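Local coordinates for Glucose/sorbosone dehydrogenases (Escherichia coli K12, PDB 2G8S), which is a beta-propeller protein of the family it is named for, with antiparallel sheets as its blades and a calcium ion bound, at residues 19-24 against 324-329; 100-105 against 116-121; 190-195 against 227-232; 204-209 against 276-281. One frame throughout, in Å; residues are numbered along the deposited sequence.

Contact 1 of 4, residues 19-24 against 324-329; sequences HPWALA and RIRDVR. With EDO (1,2-ethanediol), chain F.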
# COMPACT_ATOMS: atom_id res chain seq x y z
N HIS A 19 2.08 14.85 -5.90
CA HIS A 19 2.32 13.61 -5.15
C HIS A 19 1.06 12.81 -4.80
O HIS A 19 0.75 12.59 -3.63
CB HIS A 19 3.17 13.91 -3.91
CG HIS A 19 4.57 14.30 -4.24
ND1 HIS A 19 4.93 15.59 -4.56
CD2 HIS A 19 5.69 13.55 -4.38
CE1 HIS A 19 6.22 15.62 -4.83
NE2 HIS A 19 6.70 14.40 -4.75
N PRO A 20 0.36 12.32 -5.83
CA PRO A 20 -0.79 11.45 -5.57
C PRO A 20 -0.29 10.17 -4.91
O PRO A 20 0.83 9.73 -5.20
CB PRO A 20 -1.35 11.17 -6.96
CG PRO A 20 -0.17 11.37 -7.89
CD PRO A 20 0.61 12.49 -7.28
N TRP A 21 -1.08 9.57 -4.03
CA TRP A 21 -0.66 8.35 -3.36
C TRP A 21 -1.51 7.13 -3.71
O TRP A 21 -0.98 6.02 -3.85
CB TRP A 21 -0.64 8.53 -1.84
CG TRP A 21 0.35 7.63 -1.11
CD1 TRP A 21 1.67 7.87 -0.92
CD2 TRP A 21 0.08 6.36 -0.48
NE1 TRP A 21 2.25 6.83 -0.21
CE2 TRP A 21 1.29 5.90 0.08
CE3 TRP A 21 -1.08 5.58 -0.32
CZ2 TRP A 21 1.39 4.69 0.79
CZ3 TRP A 21 -0.98 4.37 0.38
CH2 TRP A 21 0.24 3.94 0.92
N ALA A 22 -2.81 7.34 -3.84
CA ALA A 22 -3.74 6.24 -4.09
C ALA A 22 -4.96 6.70 -4.85
O ALA A 22 -5.26 7.90 -4.92
CB ALA A 22 -4.17 5.58 -2.79
N LEU A 23 -5.66 5.74 -5.44
CA LEU A 23 -6.95 6.02 -6.05
C LEU A 23 -7.99 4.96 -5.69
O LEU A 23 -7.64 3.81 -5.39
CB LEU A 23 -6.82 6.14 -7.57
CG LEU A 23 -6.52 4.89 -8.38
CD1 LEU A 23 -7.79 4.11 -8.71
CD2 LEU A 23 -5.78 5.24 -9.66
N ALA A 24 -9.25 5.37 -5.74
CA ALA A 24 -10.37 4.46 -5.54
C ALA A 24 -11.37 4.70 -6.64
O ALA A 24 -11.78 5.83 -6.87
CB ALA A 24 -11.01 4.68 -4.16
N ARG A 324 8.73 8.45 -11.66
CA ARG A 324 8.59 7.57 -10.49
C ARG A 324 7.16 7.06 -10.44
O ARG A 324 6.23 7.84 -10.60
CB ARG A 324 8.91 8.33 -9.20
CG ARG A 324 10.31 8.93 -9.13
CD ARG A 324 10.42 9.97 -8.00
NE ARG A 324 9.93 9.50 -6.70
CZ ARG A 324 10.62 8.72 -5.86
NH1 ARG A 324 11.84 8.30 -6.18
NH2 ARG A 324 10.09 8.35 -4.70
N ILE A 325 6.97 5.77 -10.20
CA ILE A 325 5.62 5.20 -10.17
C ILE A 325 5.19 4.91 -8.73
O ILE A 325 5.86 4.16 -8.01
CB ILE A 325 5.51 3.92 -11.03
CG1 ILE A 325 5.96 4.19 -12.48
CG2 ILE A 325 4.09 3.36 -10.97
CD1 ILE A 325 5.18 5.31 -13.19
N ARG A 326 4.05 5.48 -8.34
CA ARG A 326 3.54 5.37 -6.98
C ARG A 326 2.47 4.29 -6.82
O ARG A 326 2.51 3.52 -5.85
CB ARG A 326 3.01 6.74 -6.51
CG ARG A 326 2.13 6.72 -5.26
CD ARG A 326 2.78 6.07 -4.03
NE ARG A 326 3.93 6.83 -3.55
CZ ARG A 326 4.81 6.36 -2.67
NH1 ARG A 326 4.71 5.12 -2.20
NH2 ARG A 326 5.82 7.12 -2.28
N ASP A 327 1.50 4.23 -7.73
CA ASP A 327 0.38 3.29 -7.56
C ASP A 327 -0.01 2.71 -8.90
O ASP A 327 0.16 3.35 -9.94
CB ASP A 327 -0.84 3.95 -6.87
CG ASP A 327 -1.69 2.94 -6.09
OD1 ASP A 327 -1.36 1.73 -6.04
OD2 ASP A 327 -2.71 3.37 -5.51
N VAL A 328 -0.53 1.49 -8.84
CA VAL A 328 -0.98 0.76 -10.02
C VAL A 328 -2.26 0.02 -9.62
O VAL A 328 -2.29 -0.66 -8.59
CB VAL A 328 0.09 -0.28 -10.50
CG1 VAL A 328 -0.41 -1.02 -11.73
CG2 VAL A 328 1.43 0.40 -10.80
N ARG A 329 -3.30 0.18 -10.44
CA ARG A 329 -4.59 -0.45 -10.17
C ARG A 329 -5.22 -0.99 -11.44
O ARG A 329 -5.09 -0.41 -12.51
CB ARG A 329 -5.56 0.55 -9.55
CG ARG A 329 -5.21 0.95 -8.14
CD ARG A 329 -5.51 -0.16 -7.14
NE ARG A 329 -6.90 -0.61 -7.22
CZ ARG A 329 -7.93 0.05 -6.71
NH1 ARG A 329 -7.75 1.21 -6.08
NH2 ARG A 329 -9.15 -0.44 -6.84
C1 EDO F . 0.68 3.37 -2.35
O1 EDO F . 0.23 3.46 -3.71
C2 EDO F . 1.77 2.32 -2.21
O2 EDO F . 2.86 2.67 -3.07
O HOH W 1 -5.15 2.76 -5.18
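Arg326 lays its chain and head over the indole of Trp21. Its CD stands 4.0 Å from the centroid of the five-membered ring, over the face, and its guanidinium carries on past NE1 with the two planes only 22° apart. Bends at chi2 (56°) and chi3 (66°) curl the arginine back into this near-flat overlap. Carbon C1 of a 1,2-ethanediol, 3.2 Å above the ring plane, shares the same indole face. Arg326 holds that molecule twice: NH1 donates to EDO O2 over 3.2 Å, and EDO O2 in turn donates to the carbonyl O of Arg326. The buried carbonyl O of Pro20, which has no polar partner in the model, meets Arg326 CG at 3.3 Å.

No direct hydrogen bond joins the strands, whose axes run 6.2 Å apart and nearly parallel. Instead a water accepts from Leu23 N (3.0 Å) and Arg329 NH1 and donates to Asp327 OD2, while Arg134 takes Asp327 OD1 in a salt bridge. Arg326 and Asp327 form a classic beta bulge opposite Leu339. Nearly parallel innermost strands of neighbouring blades, here the first and the last, meeting through side chains and not backbone bonds, fit the centre of a beta-propeller.

Contact 2 of 4, residues 100-105 against 116-121; sequences VGYGRL and RTVFRQ. With PO4 (phosphate ion), chain D.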
# COMPACT_ATOMS: atom_id res chain seq x y z
N VAL A 100 -5.71 5.42 10.88
CA VAL A 100 -6.67 4.85 9.93
C VAL A 100 -8.07 5.15 10.42
O VAL A 100 -8.38 4.94 11.59
CB VAL A 100 -6.48 3.32 9.81
CG1 VAL A 100 -7.53 2.71 8.87
CG2 VAL A 100 -5.06 2.98 9.32
N GLY A 101 -8.92 5.62 9.51
CA GLY A 101 -10.30 5.92 9.87
C GLY A 101 -11.23 5.84 8.69
O GLY A 101 -10.81 5.53 7.57
N TYR A 102 -12.50 6.14 8.93
CA TYR A 102 -13.49 6.13 7.87
C TYR A 102 -14.54 7.20 8.07
O TYR A 102 -14.76 7.67 9.18
CB TYR A 102 -14.17 4.76 7.73
CG TYR A 102 -15.03 4.34 8.90
CD1 TYR A 102 -16.34 4.80 9.05
CD2 TYR A 102 -14.55 3.44 9.85
CE1 TYR A 102 -17.14 4.38 10.13
CE2 TYR A 102 -15.34 3.02 10.93
CZ TYR A 102 -16.63 3.49 11.06
OH TYR A 102 -17.42 3.08 12.12
N GLY A 103 -15.17 7.59 6.96
CA GLY A 103 -16.32 8.49 6.99
C GLY A 103 -17.23 8.12 5.84
O GLY A 103 -16.99 7.14 5.14
N ARG A 104 -18.28 8.92 5.65
CA ARG A 104 -19.25 8.64 4.60
C ARG A 104 -19.08 9.63 3.46
O ARG A 104 -19.06 10.84 3.68
CB ARG A 104 -20.68 8.70 5.15
CG ARG A 104 -21.73 8.19 4.17
CD ARG A 104 -23.15 8.40 4.69
NE ARG A 104 -24.16 7.87 3.76
CZ ARG A 104 -24.69 8.56 2.75
NH1 ARG A 104 -24.32 9.81 2.52
NH2 ARG A 104 -25.60 7.99 1.96
N LEU A 105 -18.94 9.12 2.24
CA LEU A 105 -18.84 9.99 1.07
C LEU A 105 -20.23 10.49 0.67
O LEU A 105 -21.14 9.69 0.43
CB LEU A 105 -18.19 9.22 -0.09
CG LEU A 105 -17.87 10.00 -1.37
CD1 LEU A 105 -16.84 11.10 -1.15
CD2 LEU A 105 -17.43 9.05 -2.48
N ARG A 116 -14.02 9.44 11.40
CA ARG A 116 -13.51 9.05 12.71
C ARG A 116 -12.25 8.19 12.57
O ARG A 116 -12.18 7.35 11.68
CB ARG A 116 -14.58 8.29 13.51
CG ARG A 116 -15.04 6.98 12.88
CD ARG A 116 -16.22 6.38 13.63
NE ARG A 116 -15.85 6.03 14.99
CZ ARG A 116 -15.87 4.79 15.49
NH1 ARG A 116 -16.27 3.77 14.74
NH2 ARG A 116 -15.51 4.59 16.75
N THR A 117 -11.28 8.41 13.44
CA THR A 117 -10.07 7.60 13.43
C THR A 117 -10.29 6.41 14.36
O THR A 117 -10.57 6.57 15.56
CB THR A 117 -8.85 8.44 13.82
OG1 THR A 117 -8.68 9.50 12.87
CG2 THR A 117 -7.58 7.59 13.85
N VAL A 118 -10.17 5.21 13.80
CA VAL A 118 -10.46 4.00 14.55
C VAL A 118 -9.24 3.17 14.94
O VAL A 118 -9.34 2.29 15.78
CB VAL A 118 -11.51 3.09 13.84
CG1 VAL A 118 -12.76 3.86 13.53
CG2 VAL A 118 -10.93 2.47 12.57
N PHE A 119 -8.10 3.44 14.30
CA PHE A 119 -6.89 2.68 14.57
C PHE A 119 -5.67 3.57 14.45
O PHE A 119 -5.56 4.37 13.52
CB PHE A 119 -6.75 1.47 13.63
CG PHE A 119 -5.40 0.82 13.72
CD1 PHE A 119 -5.11 -0.08 14.74
CD2 PHE A 119 -4.39 1.15 12.82
CE1 PHE A 119 -3.85 -0.66 14.85
CE2 PHE A 119 -3.13 0.58 12.92
CZ PHE A 119 -2.86 -0.32 13.94
N ARG A 120 -4.76 3.42 15.41
CA ARG A 120 -3.49 4.14 15.38
C ARG A 120 -2.31 3.23 15.66
O ARG A 120 -2.31 2.44 16.60
CB ARG A 120 -3.48 5.27 16.41
CG ARG A 120 -4.31 6.44 16.01
CD ARG A 120 -4.36 7.46 17.14
NE ARG A 120 -4.92 8.72 16.68
CZ ARG A 120 -6.19 9.08 16.80
NH1 ARG A 120 -7.09 8.26 17.36
NH2 ARG A 120 -6.57 10.26 16.33
N GLN A 121 -1.30 3.34 14.80
CA GLN A 121 0.00 2.77 15.09
C GLN A 121 0.55 3.43 16.35
O GLN A 121 0.67 4.65 16.42
CB GLN A 121 0.94 3.03 13.92
CG GLN A 121 2.35 2.52 14.12
CD GLN A 121 3.21 2.77 12.91
OE1 GLN A 121 3.28 3.89 12.40
NE2 GLN A 121 3.89 1.72 12.44
P PO4 D . -7.79 4.87 18.31
O1 PO4 D . -9.26 5.22 18.22
O2 PO4 D . -7.03 5.90 19.09
O3 PO4 D . -7.62 3.53 18.98
O4 PO4 D . -7.21 4.84 16.92
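Val100 and Phe119 form a hydrogen-bonded antiparallel pair, with Val100 N donating to Phe119 O at 2.8 Å. Val100 O is gripped twice, by Val118 N and Phe119 N, both in its carbonyl plane; this pair of hydrogen bonds marks a classic beta bulge. Beyond it Tyr102 and Arg116 exchange backbone bonds in both directions. Between these pairs the bare CA of Gly101 lies 3.0 Å from Arg116 O.

Most apolar contacts lie on the face of Val100, Tyr102, Arg116 and Phe119. Val100 CG2 meets the edge of the Phe119 ring at 4.0 Å. CG of both Tyr102 and Arg116 sits between backbone N and carbonyl carbon (chi1 66° and 62°), sending the side chains off alongside each other with Arg116 CG over the tyrosine ring, 4.3 Å from its centroid. Val118 CG1 touches Tyr102 CE2 at 3.8 Å, crossing near a right angle. The Arg116 guanidinium, modelled in one of two conformers, is turned 87° to the ring, NH1 2.9 Å from Tyr102 OH.

Arg120 NH1 donates to phosphate O2 over 2.9 Å, and NE pairs with Glu89. Thr117 CG2 lies over one face of the Arg120 guanidinium; Thr117 OG1 is hydrogen-bonded to Tyr87 OH.

Strand 96-105 lies between 82-90 and the outer strand 115-120. Trp84 of strand 82-90 packs on Val100, Tyr102 and Val118, whereas Phe119 reaches strands 142-147 and 165-170 of the next sheet.

Contact 3 of 4, residues 190-195 against 227-232; sequences EIWSYG and PQKGKN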
# COMPACT_ATOMS: atom_id res chain seq x y z
N GLU A 190 -3.99 -6.54 17.67
CA GLU A 190 -4.26 -6.16 16.28
C GLU A 190 -3.35 -6.87 15.27
O GLU A 190 -3.66 -6.92 14.08
CB GLU A 190 -4.11 -4.65 16.10
CG GLU A 190 -5.06 -3.80 16.95
CD GLU A 190 -4.51 -3.40 18.32
OE1 GLU A 190 -3.48 -3.96 18.76
OE2 GLU A 190 -5.11 -2.50 18.94
N ILE A 191 -2.24 -7.43 15.75
CA ILE A 191 -1.20 -7.99 14.88
C ILE A 191 -1.61 -9.30 14.20
O ILE A 191 -2.08 -10.24 14.85
CB ILE A 191 0.14 -8.18 15.64
CG1 ILE A 191 0.69 -6.81 16.11
CG2 ILE A 191 1.18 -8.92 14.77
CD1 ILE A 191 1.77 -6.91 17.16
N TRP A 192 -1.40 -9.35 12.88
CA TRP A 192 -1.57 -10.57 12.10
C TRP A 192 -0.20 -11.18 11.77
O TRP A 192 0.03 -12.35 12.03
CB TRP A 192 -2.31 -10.25 10.80
CG TRP A 192 -2.82 -11.44 10.05
CD1 TRP A 192 -2.39 -11.90 8.83
CD2 TRP A 192 -3.88 -12.31 10.45
NE1 TRP A 192 -3.12 -13.00 8.45
CE2 TRP A 192 -4.04 -13.28 9.43
CE3 TRP A 192 -4.71 -12.38 11.58
CZ2 TRP A 192 -5.01 -14.30 9.50
CZ3 TRP A 192 -5.66 -13.38 11.66
CH2 TRP A 192 -5.80 -14.33 10.63
N SER A 193 0.70 -10.37 11.21
CA SER A 193 2.06 -10.82 10.89
C SER A 193 3.04 -9.75 11.34
O SER A 193 2.67 -8.59 11.51
CB SER A 193 2.24 -11.04 9.38
OG SER A 193 1.22 -11.88 8.82
N TYR A 194 4.31 -10.14 11.50
CA TYR A 194 5.32 -9.19 11.93
C TYR A 194 6.63 -9.38 11.18
O TYR A 194 6.72 -10.25 10.33
CB TYR A 194 5.49 -9.23 13.46
CG TYR A 194 5.99 -10.52 14.08
CD1 TYR A 194 7.27 -10.59 14.63
CD2 TYR A 194 5.17 -11.65 14.17
CE1 TYR A 194 7.74 -11.76 15.23
CE2 TYR A 194 5.64 -12.83 14.77
CZ TYR A 194 6.93 -12.87 15.29
OH TYR A 194 7.38 -14.03 15.88
N GLY A 195 7.63 -8.55 11.47
CA GLY A 195 8.92 -8.65 10.79
C GLY A 195 8.90 -8.12 9.37
O GLY A 195 9.49 -8.70 8.46
N PRO A 227 1.67 -13.05 3.33
CA PRO A 227 1.71 -13.10 4.79
C PRO A 227 0.69 -14.04 5.41
O PRO A 227 -0.47 -14.07 4.99
CB PRO A 227 1.50 -11.65 5.22
CG PRO A 227 0.94 -10.95 4.04
CD PRO A 227 1.22 -11.74 2.82
N GLN A 228 1.13 -14.79 6.41
CA GLN A 228 0.27 -15.75 7.07
C GLN A 228 0.08 -15.42 8.54
O GLN A 228 0.89 -14.71 9.14
CB GLN A 228 0.81 -17.17 6.89
CG GLN A 228 0.67 -17.67 5.45
CD GLN A 228 1.37 -18.99 5.20
OE1 GLN A 228 2.45 -19.26 5.73
NE2 GLN A 228 0.76 -19.82 4.36
N LYS A 229 -1.03 -15.91 9.10
CA LYS A 229 -1.40 -15.67 10.48
C LYS A 229 -0.28 -16.02 11.45
O LYS A 229 0.19 -17.17 11.50
CB LYS A 229 -2.65 -16.49 10.82
CG LYS A 229 -3.18 -16.29 12.23
CD LYS A 229 -4.41 -17.15 12.46
CE LYS A 229 -5.01 -16.89 13.83
NZ LYS A 229 -6.10 -17.86 14.13
N GLY A 230 0.12 -15.01 12.22
CA GLY A 230 1.07 -15.16 13.32
C GLY A 230 2.52 -15.33 12.93
O GLY A 230 3.37 -15.61 13.78
N LYS A 231 2.83 -15.17 11.64
CA LYS A 231 4.18 -15.48 11.15
C LYS A 231 5.10 -14.26 11.11
O LYS A 231 4.64 -13.12 11.01
CB LYS A 231 4.10 -16.15 9.78
CG LYS A 231 3.36 -17.50 9.76
CD LYS A 231 4.31 -18.68 9.78
CE LYS A 231 3.57 -20.00 9.68
NZ LYS A 231 3.07 -20.32 8.30
N ASN A 232 6.40 -14.54 11.19
CA ASN A 232 7.48 -13.57 11.24
C ASN A 232 8.18 -13.52 9.89
O ASN A 232 8.77 -14.51 9.47
CB ASN A 232 8.46 -14.06 12.33
CG ASN A 232 9.59 -13.09 12.61
OD1 ASN A 232 9.85 -12.15 11.86
ND2 ASN A 232 10.29 -13.33 13.73
O HOH W 2 -3.02 -14.26 5.83
O HOH W 3 9.77 -16.10 15.02
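The indole of Trp192 carries Lys229 on one face, CG 3.8 Å from the centroid of the six-membered ring; CG is anti to the lysine's backbone N and the chain extended beyond, which runs it across the ring. At the indole edge NE1 donates to a water, which passes a hydrogen bond on to Pro227 O. The Tyr194 ring has Asn232 CB over one face, 3.9 Å from its centroid, the amide plane tilted 31° to the ring, and Gly230 O at its edge. OD1 of the amide accepts from Gly234 N and ND2 donates to Gln157; a water that accepts from ND2 also bonds Tyr194 OH.

In the backbone, Gly230 N bonds Trp192 O at 2.7 Å, nearly along the C=O axis, and Tyr194 N reaches Lys231 O at 3.0 Å in a straight bond (167°). Ser193 OG donates to Gln228 O over 2.9 Å, from 50° above the carbonyl plane. The opposite face of that plane receives Lys231 N, which closes the type II turn from Gln228 to Lys231.

One carbonyl thus serves turn and neighbouring strand. Gln228 N bonds the hydroxyl of Tyr233, a residue of the calcium site, and Tyr194 bonds its backbone. The chemistry is consistent with a loop whose shape is set by polar bonds next to the metal, with one aromatic face packed on Lys229 and another on Asn232.

Contact 4 of 4, residues 204-209 against 276-281; sequences MNPWSN and MAFYNS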
# COMPACT_ATOMS: atom_id res chain seq x y z
N MSE A 204 -5.31 -8.34 -2.86
CA MSE A 204 -5.83 -9.71 -2.81
C MSE A 204 -5.54 -10.41 -4.14
O MSE A 204 -5.95 -9.92 -5.20
CB MSE A 204 -7.34 -9.73 -2.53
CG MSE A 204 -7.74 -9.19 -1.16
SE MSE A 204 -6.97 -10.15 0.33
CE MSE A 204 -7.87 -11.85 0.08
N ASN A 205 -4.86 -11.54 -4.07
CA ASN A 205 -4.66 -12.38 -5.24
C ASN A 205 -6.01 -13.02 -5.57
O ASN A 205 -6.56 -13.75 -4.74
CB ASN A 205 -3.58 -13.43 -4.95
CG ASN A 205 -3.37 -14.40 -6.10
OD1 ASN A 205 -4.31 -14.84 -6.76
ND2 ASN A 205 -2.11 -14.75 -6.34
N PRO A 206 -6.56 -12.73 -6.77
CA PRO A 206 -7.90 -13.22 -7.12
C PRO A 206 -7.96 -14.71 -7.46
O PRO A 206 -9.06 -15.26 -7.59
CB PRO A 206 -8.26 -12.37 -8.34
CG PRO A 206 -6.95 -12.14 -9.01
CD PRO A 206 -5.98 -11.92 -7.87
N TRP A 207 -6.81 -15.35 -7.61
CA TRP A 207 -6.75 -16.78 -7.95
C TRP A 207 -6.56 -17.66 -6.72
O TRP A 207 -6.98 -18.82 -6.69
CB TRP A 207 -5.65 -17.04 -8.96
CG TRP A 207 -5.85 -16.21 -10.19
CD1 TRP A 207 -6.82 -16.35 -11.13
CD2 TRP A 207 -5.07 -15.08 -10.58
NE1 TRP A 207 -6.69 -15.39 -12.10
CE2 TRP A 207 -5.62 -14.59 -11.79
CE3 TRP A 207 -3.95 -14.43 -10.04
CZ2 TRP A 207 -5.08 -13.48 -12.46
CZ3 TRP A 207 -3.43 -13.34 -10.71
CH2 TRP A 207 -4.00 -12.87 -11.90
N SER A 208 -5.95 -17.09 -5.68
CA SER A 208 -5.78 -17.82 -4.43
C SER A 208 -6.62 -17.26 -3.29
O SER A 208 -6.68 -17.86 -2.21
CB SER A 208 -4.31 -17.83 -4.02
OG SER A 208 -3.86 -16.50 -3.81
N ASN A 209 -7.26 -16.11 -3.54
CA ASN A 209 -8.04 -15.40 -2.53
C ASN A 209 -7.23 -15.19 -1.26
O ASN A 209 -7.68 -15.43 -0.14
CB ASN A 209 -9.38 -16.09 -2.24
CG ASN A 209 -10.54 -15.27 -2.71
OD1 ASN A 209 -11.26 -14.68 -1.90
ND2 ASN A 209 -10.71 -15.18 -4.02
N MSE A 276 0.61 -2.25 -6.29
CA MSE A 276 0.53 -3.51 -7.06
C MSE A 276 -0.90 -3.82 -7.47
O MSE A 276 -1.83 -3.54 -6.71
CB MSE A 276 0.90 -4.70 -6.20
CG MSE A 276 2.22 -4.71 -5.58
SE MSE A 276 2.46 -6.51 -5.18
CE MSE A 276 1.35 -6.73 -3.62
N ALA A 277 -1.06 -4.44 -8.63
CA ALA A 277 -2.38 -4.85 -9.11
C ALA A 277 -2.28 -6.16 -9.86
O ALA A 277 -1.44 -6.32 -10.75
CB ALA A 277 -2.95 -3.78 -10.02
N PHE A 278 -3.12 -7.12 -9.48
CA PHE A 278 -3.28 -8.35 -10.26
C PHE A 278 -4.22 -8.08 -11.42
O PHE A 278 -5.16 -7.28 -11.30
CB PHE A 278 -3.87 -9.46 -9.39
CG PHE A 278 -2.97 -9.91 -8.27
CD1 PHE A 278 -1.96 -10.83 -8.52
CD2 PHE A 278 -3.13 -9.41 -6.98
CE1 PHE A 278 -1.11 -11.25 -7.48
CE2 PHE A 278 -2.28 -9.81 -5.95
CZ PHE A 278 -1.28 -10.73 -6.20
N TYR A 279 -3.99 -8.78 -12.53
CA TYR A 279 -4.80 -8.59 -13.73
C TYR A 279 -5.53 -9.89 -14.08
O TYR A 279 -4.88 -10.88 -14.41
CB TYR A 279 -3.97 -8.08 -14.90
CG TYR A 279 -4.85 -7.59 -16.02
CD1 TYR A 279 -5.18 -6.24 -16.12
CD2 TYR A 279 -5.38 -8.48 -16.95
CE1 TYR A 279 -6.02 -5.79 -17.15
CE2 TYR A 279 -6.20 -8.05 -17.96
CZ TYR A 279 -6.52 -6.71 -18.06
OH TYR A 279 -7.35 -6.29 -19.07
N ASN A 280 -6.86 -9.85 -14.00
CA ASN A 280 -7.68 -11.05 -14.19
C ASN A 280 -8.88 -10.79 -15.11
O ASN A 280 -9.93 -11.42 -14.99
CB ASN A 280 -8.16 -11.58 -12.84
CG ASN A 280 -9.15 -10.66 -12.17
OD1 ASN A 280 -9.22 -9.47 -12.49
ND2 ASN A 280 -9.93 -11.19 -11.23
N SER A 281 -8.69 -9.88 -16.07
CA SER A 281 -9.75 -9.49 -17.01
C SER A 281 -9.51 -10.05 -18.41
O SER A 281 -8.38 -10.18 -18.85
CB SER A 281 -9.84 -7.96 -17.07
OG SER A 281 -10.71 -7.51 -18.11
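Phe278 is wrapped by four consecutive residues, from Met204 to Trp207. Its CG stands anti to the carbonyl carbon (chi1 -66°), which sends the ring across to the other segment. There Asn205 CA lies over one face, 3.8 Å from the centroid, and CD2 comes within 3.4 Å of the carbonyl O of Met204, a selenomethionine. Nearer the backbone, Phe278 CB touches Pro206 CD at 3.6 Å. Trp207 approaches with CZ3, 3.6 Å from Phe278 CD1; the two ring planes are almost perpendicular, but the approach is oblique.

At Tyr279 the side chain turns away and the backbone makes the contact. Its carbonyl O lies in the plane of the Trp207 indole, at the edge, 3.3 Å from CZ2.

Asn280, modelled here in one of two deposited conformers, sets CB 3.6 Å from Trp207 CZ2 and brings ND2 up to Pro206 CB.

The facing loop is held by bonds of its own. Asn205 OD1 accepts from Trp207 N at 2.7 Å, forming an Asx turn, and also from Ser208 N, which comes in from above the amide plane. Pro206 CG rests over the centre of the Trp207 indole. No hydrogen bond crosses between the segments.

The contact joins the ends of strands 198-205 and 273-279, each the first strand of its sheet. Trp212 of strand 210-216 meets Phe278 edge-to-face, Val306 of strand 300-307 packs on Asn205, Trp207 and Phe278, and Ala277 and Tyr279 face strand 325-330 of the following sheet.

Overall arrangement
From the N terminus, strand 8-17 joins the sheet of the C-terminal strands, and the chain then enters contact 1, whose loop closes only some 300 residues later, tying the first blade to the last. All the others nest inside it. Contact 2 closes a short loop within one blade, before contacts 3 and 4 open. These two cross: 190-195, 204-209, 227-232 and 276-281 alternate, so that three blades are tied in series, the edge strand 191-194 to a loop of the next blade in contact 3, and first strand to first strand in contact 4. Contacts 1 and 4 touch through Val328, Arg329 and Ala277; contacts 2 and 3 touch through Phe119 and Glu190.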